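Local coordinates for protein transcriptional regulator (Pyrococcus horikoshii, PDB 1UDD) that is an all-helical member of the TenA/THI-4/PqqC family, classed as a transcriptional regulator, at residues A132-F137 with R195-G200; N125-L130 with R179-S184; T54-V59 with D115-T120. All coordinates share one frame; numbering follows the deposited sequence.

Contact 1 of 3, residues A132-F137 with R195-G200; sequences ALLPCF and RIFITG
Pro135 and Phe197 bury nearly equal areas here, 74 and 73 Å², about half of the 286 Å² total, and Ala132 follows. The CG corner of Pro135 sits over one face of the Phe197 ring, toward its rim: CG of Pro135 is 3.8 Å from the ring centroid of Phe197 and 17° off the ring normal, which meets the geometry of a CH-pi contact. Phe197 reaches this place because its CG is anti to the backbone N (chi1 -165°), so the ring swings toward helix 126-146 although its CB does not set out that way. A second residue meets the same ring at its edge, where CD2 of Leu134 stands 3.6 Å from CE1 of Phe197 and CG of Leu134 lies in the ring plane. Face and edge are thus held by consecutive residues, which probably limits the ring's freedom to tilt. The backbone is involved too: Pro135 CG comes 3.5 Å from Phe197 O, and Pro135 CB packs 3.8 Å from Gly200 C, where the absence of a side chain leaves room for the proline ring. One helical turn earlier, the CG2 branch of Ile196 touches Ala132 at CA, 3.4 Å away, and also at its CB. No hydrogen bond joins the segments. The first helix kinks at Pro135, whose N carries no hydrogen to donate, and Cys136 N also lacks the usual helical bond. The two axes come within 7.7 Å and cross at -40°. Around this buried pair, helix 36-63 packs on Leu133 and Cys136, helix 108-123 on Ala132 and Thr199, helix 169-183 on Leu134 and Phe137, and helix 5-11 on Leu134 and Phe197.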
# COMPACT_ATOMS: atom_id res chain seq x y z
N ALA A 132 12.89 9.20 5.14
CA ALA A 132 12.01 10.30 4.74
C ALA A 132 11.50 11.05 5.96
O ALA A 132 10.99 12.16 5.85
CB ALA A 132 10.86 9.80 3.92
N LEU A 133 11.64 10.44 7.14
CA LEU A 133 11.17 11.06 8.38
C LEU A 133 12.30 11.64 9.23
O LEU A 133 12.05 12.37 10.19
CB LEU A 133 10.43 10.03 9.23
CG LEU A 133 9.31 9.23 8.56
CD1 LEU A 133 8.64 8.32 9.62
CD2 LEU A 133 8.29 10.17 7.93
N LEU A 134 13.54 11.33 8.88
CA LEU A 134 14.69 11.79 9.65
C LEU A 134 14.86 13.32 9.62
O LEU A 134 15.11 13.94 10.66
CB LEU A 134 15.95 11.09 9.15
CG LEU A 134 17.19 11.18 10.04
CD1 LEU A 134 16.87 10.66 11.46
CD2 LEU A 134 18.30 10.38 9.41
N PRO A 135 14.72 13.95 8.44
CA PRO A 135 14.88 15.40 8.48
C PRO A 135 13.92 15.97 9.52
O PRO A 135 14.27 16.87 10.28
CB PRO A 135 14.52 15.83 7.06
CG PRO A 135 15.00 14.62 6.23
CD PRO A 135 14.53 13.45 7.06
N CYS A 136 12.70 15.42 9.58
CA CYS A 136 11.72 15.88 10.56
C CYS A 136 12.25 15.78 11.99
O CYS A 136 12.50 16.79 12.64
CB CYS A 136 10.43 15.07 10.47
SG CYS A 136 9.41 15.17 11.97
N PHE A 137 12.42 14.55 12.46
CA PHE A 137 12.90 14.32 13.82
C PHE A 137 14.25 14.98 14.13
O PHE A 137 14.41 15.66 15.14
CB PHE A 137 13.01 12.81 14.10
CG PHE A 137 11.69 12.09 14.24
CD1 PHE A 137 10.99 11.67 13.12
CD2 PHE A 137 11.16 11.81 15.50
CE1 PHE A 137 9.77 10.97 13.25
CE2 PHE A 137 9.95 11.11 15.64
CZ PHE A 137 9.26 10.69 14.52
N ARG A 195 18.69 11.47 -1.93
CA ARG A 195 17.60 12.24 -2.55
C ARG A 195 16.39 12.33 -1.61
O ARG A 195 15.74 13.37 -1.50
CB ARG A 195 17.17 11.58 -3.87
CG ARG A 195 18.32 11.22 -4.80
CD ARG A 195 17.84 10.88 -6.22
NE ARG A 195 18.23 9.53 -6.61
CZ ARG A 195 17.44 8.46 -6.53
NH1 ARG A 195 16.19 8.58 -6.07
NH2 ARG A 195 17.89 7.26 -6.88
N ILE A 196 16.07 11.23 -0.93
CA ILE A 196 14.94 11.25 -0.01
C ILE A 196 15.18 12.24 1.13
O ILE A 196 14.31 13.05 1.46
CB ILE A 196 14.69 9.87 0.63
CG1 ILE A 196 14.15 8.89 -0.42
CG2 ILE A 196 13.66 10.01 1.75
CD1 ILE A 196 14.21 7.44 0.02
N PHE A 197 16.37 12.17 1.72
CA PHE A 197 16.74 13.04 2.83
C PHE A 197 16.78 14.51 2.38
O PHE A 197 16.36 15.40 3.12
CB PHE A 197 18.11 12.66 3.38
CG PHE A 197 18.42 13.27 4.74
CD1 PHE A 197 18.03 12.61 5.91
CD2 PHE A 197 19.09 14.49 4.84
CE1 PHE A 197 18.31 13.17 7.18
CE2 PHE A 197 19.37 15.06 6.09
CZ PHE A 197 18.98 14.39 7.27
N ILE A 198 17.30 14.77 1.18
CA ILE A 198 17.36 16.14 0.71
C ILE A 198 15.96 16.69 0.42
O ILE A 198 15.67 17.87 0.66
CB ILE A 198 18.24 16.26 -0.56
CG1 ILE A 198 19.72 16.22 -0.15
CG2 ILE A 198 17.94 17.57 -1.30
CD1 ILE A 198 20.70 16.24 -1.32
N THR A 199 15.09 15.83 -0.08
CA THR A 199 13.70 16.24 -0.35
C THR A 199 13.04 16.61 0.97
O THR A 199 12.37 17.64 1.08
CB THR A 199 12.90 15.08 -1.00
OG1 THR A 199 13.45 14.78 -2.28
CG2 THR A 199 11.42 15.46 -1.14
N GLY A 200 13.23 15.76 1.97
CA GLY A 200 12.62 16.00 3.26
C GLY A 200 13.12 17.29 3.88
O GLY A 200 12.36 18.01 4.54

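Contact 2 of 3, residues N125-L130 with R179-S184; sequences NIIEGL and RKIIDS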
# COMPACT_ATOMS: atom_id res chain seq x y z
N ASN A 125 11.68 0.57 0.99
CA ASN A 125 11.87 -0.36 2.10
C ASN A 125 11.79 0.46 3.41
O ASN A 125 11.55 1.68 3.36
CB ASN A 125 13.23 -1.07 2.00
CG ASN A 125 14.41 -0.10 1.83
OD1 ASN A 125 14.45 0.96 2.47
ND2 ASN A 125 15.37 -0.48 0.98
N ILE A 126 11.99 -0.17 4.57
CA ILE A 126 11.87 0.56 5.83
C ILE A 126 12.92 1.64 6.03
O ILE A 126 12.62 2.71 6.57
CB ILE A 126 11.90 -0.38 7.05
CG1 ILE A 126 13.32 -0.86 7.30
CG2 ILE A 126 10.98 -1.56 6.80
CD1 ILE A 126 13.58 -1.23 8.74
N ILE A 127 14.14 1.38 5.58
CA ILE A 127 15.20 2.38 5.71
C ILE A 127 14.86 3.63 4.90
O ILE A 127 15.05 4.77 5.35
CB ILE A 127 16.55 1.84 5.22
CG1 ILE A 127 16.96 0.65 6.08
CG2 ILE A 127 17.61 2.93 5.29
CD1 ILE A 127 17.09 0.99 7.57
N GLU A 128 14.34 3.42 3.70
CA GLU A 128 13.95 4.57 2.88
C GLU A 128 12.78 5.32 3.53
O GLU A 128 12.72 6.54 3.52
CB GLU A 128 13.59 4.10 1.47
CG GLU A 128 14.75 3.39 0.81
CD GLU A 128 14.38 2.75 -0.52
OE1 GLU A 128 13.34 2.07 -0.59
OE2 GLU A 128 15.15 2.90 -1.48
N GLY A 129 11.84 4.58 4.10
CA GLY A 129 10.71 5.23 4.74
C GLY A 129 11.19 6.06 5.90
O GLY A 129 10.86 7.24 6.00
N LEU A 130 11.99 5.45 6.78
CA LEU A 130 12.51 6.16 7.94
C LEU A 130 13.36 7.37 7.54
O LEU A 130 13.28 8.44 8.17
CB LEU A 130 13.34 5.20 8.81
CG LEU A 130 12.52 4.10 9.48
CD1 LEU A 130 13.47 3.09 10.17
CD2 LEU A 130 11.55 4.73 10.49
N ARG A 179 18.54 7.15 13.88
CA ARG A 179 19.77 7.18 13.09
C ARG A 179 20.52 5.85 13.17
O ARG A 179 21.15 5.44 12.19
CB ARG A 179 20.67 8.33 13.54
CG ARG A 179 20.14 9.70 13.11
CD ARG A 179 21.22 10.77 12.96
NE ARG A 179 21.42 11.54 14.19
CZ ARG A 179 21.96 11.04 15.28
NH1 ARG A 179 22.35 9.78 15.28
NH2 ARG A 179 22.08 11.77 16.38
N LYS A 180 20.44 5.18 14.32
CA LYS A 180 21.12 3.91 14.49
C LYS A 180 20.50 2.87 13.56
O LYS A 180 21.20 2.08 12.94
CB LYS A 180 21.04 3.43 15.93
CG LYS A 180 21.56 2.01 16.12
CD LYS A 180 21.54 1.61 17.60
CE LYS A 180 22.17 0.24 17.83
NZ LYS A 180 22.34 -0.03 19.29
N ILE A 181 19.18 2.87 13.48
CA ILE A 181 18.52 1.93 12.61
C ILE A 181 18.95 2.18 11.17
O ILE A 181 19.36 1.26 10.47
CB ILE A 181 17.00 2.04 12.75
CG1 ILE A 181 16.59 1.52 14.13
CG2 ILE A 181 16.34 1.23 11.63
CD1 ILE A 181 15.14 1.78 14.51
N ILE A 182 18.88 3.42 10.72
CA ILE A 182 19.29 3.72 9.36
C ILE A 182 20.79 3.38 9.15
O ILE A 182 21.17 2.80 8.14
CB ILE A 182 19.03 5.21 9.01
CG1 ILE A 182 17.52 5.45 8.93
CG2 ILE A 182 19.73 5.59 7.70
CD1 ILE A 182 17.14 6.91 8.91
N ASP A 183 21.62 3.71 10.13
CA ASP A 183 23.06 3.45 9.99
C ASP A 183 23.51 2.00 10.04
O ASP A 183 24.59 1.69 9.57
CB ASP A 183 23.86 4.27 11.01
CG ASP A 183 23.91 5.74 10.64
OD1 ASP A 183 24.09 6.04 9.44
OD2 ASP A 183 23.77 6.60 11.54
N SER A 184 22.69 1.12 10.60
CA SER A 184 23.07 -0.29 10.69
C SER A 184 22.64 -1.05 9.43
O SER A 184 22.75 -2.26 9.36
CB SER A 184 22.43 -0.95 11.92
OG SER A 184 21.02 -1.06 11.78
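In Ile127 both chi1 (-62°) and chi2 (-59°) are near -60°, which folds CD1 toward helix 169-183, while CG2 stays anti to the backbone N. Ile181 and Ile182 also carry CG2 anti to their backbone N, but with chi2 extended. The bent Ile127 places CD1 over the opposing backbone, 3.7 Å from Ile181 O and 3.9 Å from Ile182 CA, and its CG2 meets the CG2 of Ile182, crossing it obliquely. One turn on, Leu130 crosses Ile181 at about a right angle, tip to branch, with Leu130 CD1 3.7 Å from Ile181 CG2; Ile182 CD1 lies alongside the Leu130 backbone, 4.0 Å from Leu130 C. Asn125 and Glu128 form a capping box at the start of helix 126-146: Glu128 N donates to Asn125 OD1 (2.8 Å), nearly along the C=O axis, and Asn125 N donates to Glu128 OE1, on its anti lone pair. The other carboxylate oxygen, OE2, forms a salt bridge with Arg192. No hydrogen bond crosses between the short segments, obliquely antiparallel at 141°: aliphatic groups meet each other and opposing backbone, while polar bonds stay within each segment, the capping box and, ending the other helix, Ser184 OG to Ile181 O.

Contact 3 of 3, residues T54-V59 with D115-T120; sequences TRALAV and DFMLAT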
# COMPACT_ATOMS: atom_id res chain seq x y z
N THR A 54 2.01 10.26 11.65
CA THR A 54 1.41 9.02 12.14
C THR A 54 1.10 8.04 11.01
O THR A 54 1.40 6.85 11.12
CB THR A 54 0.13 9.33 12.93
OG1 THR A 54 0.47 10.15 14.05
CG2 THR A 54 -0.52 8.06 13.43
N ARG A 55 0.50 8.53 9.92
CA ARG A 55 0.17 7.66 8.79
C ARG A 55 1.40 7.02 8.21
O ARG A 55 1.40 5.82 7.91
CB ARG A 55 -0.52 8.43 7.65
CG ARG A 55 -1.97 8.78 7.89
CD ARG A 55 -2.62 9.48 6.67
NE ARG A 55 -3.77 10.23 7.14
CZ ARG A 55 -4.90 9.66 7.54
NH1 ARG A 55 -5.01 8.34 7.49
NH2 ARG A 55 -5.87 10.40 8.06
N ALA A 56 2.46 7.81 8.03
CA ALA A 56 3.67 7.26 7.43
C ALA A 56 4.31 6.22 8.36
O ALA A 56 4.77 5.17 7.90
CB ALA A 56 4.67 8.40 7.10
N LEU A 57 4.30 6.49 9.67
CA LEU A 57 4.86 5.53 10.61
C LEU A 57 4.08 4.23 10.58
O LEU A 57 4.67 3.15 10.68
CB LEU A 57 4.87 6.10 12.03
CG LEU A 57 5.99 7.13 12.27
CD1 LEU A 57 5.74 7.89 13.57
CD2 LEU A 57 7.32 6.42 12.28
N ALA A 58 2.76 4.33 10.43
CA ALA A 58 1.93 3.13 10.40
C ALA A 58 2.31 2.27 9.18
O ALA A 58 2.49 1.07 9.30
CB ALA A 58 0.44 3.51 10.35
N VAL A 59 2.43 2.89 8.01
CA VAL A 59 2.81 2.12 6.82
C VAL A 59 4.20 1.48 7.00
O VAL A 59 4.38 0.29 6.74
CB VAL A 59 2.81 2.99 5.55
CG1 VAL A 59 3.34 2.18 4.38
CG2 VAL A 59 1.41 3.51 5.27
N ASP A 115 2.36 14.00 2.18
CA ASP A 115 2.20 13.03 1.09
C ASP A 115 3.53 12.43 0.68
O ASP A 115 3.61 11.26 0.34
CB ASP A 115 1.51 13.69 -0.11
CG ASP A 115 0.03 13.93 0.15
OD1 ASP A 115 -0.48 13.43 1.17
OD2 ASP A 115 -0.61 14.62 -0.67
N PHE A 116 4.58 13.24 0.71
CA PHE A 116 5.92 12.77 0.40
C PHE A 116 6.30 11.69 1.43
O PHE A 116 6.84 10.64 1.08
CB PHE A 116 6.92 13.94 0.45
CG PHE A 116 8.33 13.52 0.85
CD1 PHE A 116 9.15 12.85 -0.06
CD2 PHE A 116 8.81 13.78 2.13
CE1 PHE A 116 10.44 12.44 0.31
CE2 PHE A 116 10.10 13.38 2.51
CZ PHE A 116 10.91 12.71 1.59
N MET A 117 5.99 11.95 2.69
CA MET A 117 6.30 10.96 3.74
C MET A 117 5.55 9.64 3.48
O MET A 117 6.16 8.56 3.48
CB MET A 117 5.87 11.46 5.13
CG MET A 117 6.43 12.83 5.55
SD MET A 117 6.24 13.17 7.31
CE MET A 117 4.71 12.45 7.63
N LEU A 118 4.24 9.73 3.28
CA LEU A 118 3.44 8.54 3.06
C LEU A 118 3.85 7.82 1.78
O LEU A 118 4.02 6.61 1.76
CB LEU A 118 1.95 8.91 3.00
CG LEU A 118 1.00 7.71 2.94
CD1 LEU A 118 1.22 6.82 4.16
CD2 LEU A 118 -0.43 8.19 2.91
N ALA A 119 4.00 8.58 0.70
CA ALA A 119 4.40 7.98 -0.57
C ALA A 119 5.75 7.26 -0.46
O ALA A 119 5.95 6.18 -1.05
CB ALA A 119 4.47 9.06 -1.65
N THR A 120 6.68 7.85 0.28
CA THR A 120 8.01 7.24 0.43
C THR A 120 7.94 5.98 1.28
O THR A 120 8.63 4.98 1.00
CB THR A 120 9.00 8.25 1.03
OG1 THR A 120 8.99 9.44 0.24
CG2 THR A 120 10.41 7.69 1.01
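Phe116 O is gripped by two donors: Thr120 N, one turn on in the same helix, at 2.9 Å, and Thr120 OG1 at 2.6 Å. The hydroxyl approaches from above the carbonyl plane, 31° out of it, with the first torsion of Thr120 holding it back over its own helix. This polar pair belongs to helix 108-123 alone. Leu118 buries the largest share, 82 Å², and works through CD1. With CG anti to the backbone N (chi1 -173°), the leucine reaches across to helix 36-63 and its CD1 lies 3.5 Å from CG2 of Val59, a pair tighter than usual van der Waals contact, the two side chains crossing at about a right angle. The same CD1 rests 3.9 Å from Arg55 O. Beside it Ala56 points its CB at Met117, with Ala56 CB 3.8 Å from Met117 CB, and a bend at the end of the Met117 chain brings its CE within 4.1 Å of Ala56 CB. Consistent with the small Ala56 side chain, the backbones come close, Ala56 CA and Leu118 CA being 4.6 Å apart, and the short segments run nearly parallel, at 5°. The guanidinium of Arg55 turns to another subunit, where NH1 bonds to Ala64 O and Ser62 O of the third subunit, and Val59 also packs on Tyr122 of the second and fourth subunits. Between the two segments, then, aliphatic groups pack against each other and against backbone, with no hydrogen bond, while the charge of Arg55 serves a subunit interface.

How the contacts relate
All three contacts lie in one helical bundle, with no strand in the chain. Both segments of contact 3, on helices 36-63 and 108-123, precede those of contacts 1 and 2 in the sequence; contacts 1 and 2 share helix 126-146, which meets helix 190-213 in the first and helix 169-183 in the second, their segments alternating along the chain. Their centres lie 11 Å (1 and 2), 12 Å (1 and 3) and 14 Å (2 and 3) apart. Direct touches make them continuous: Leu134 CD2 is 3.7 Å from Ile182 CD1. Helix 126-146 packs against both later helices and, through Leu133, against helix 36-63, while helix 190-213 also meets helix 108-123 directly.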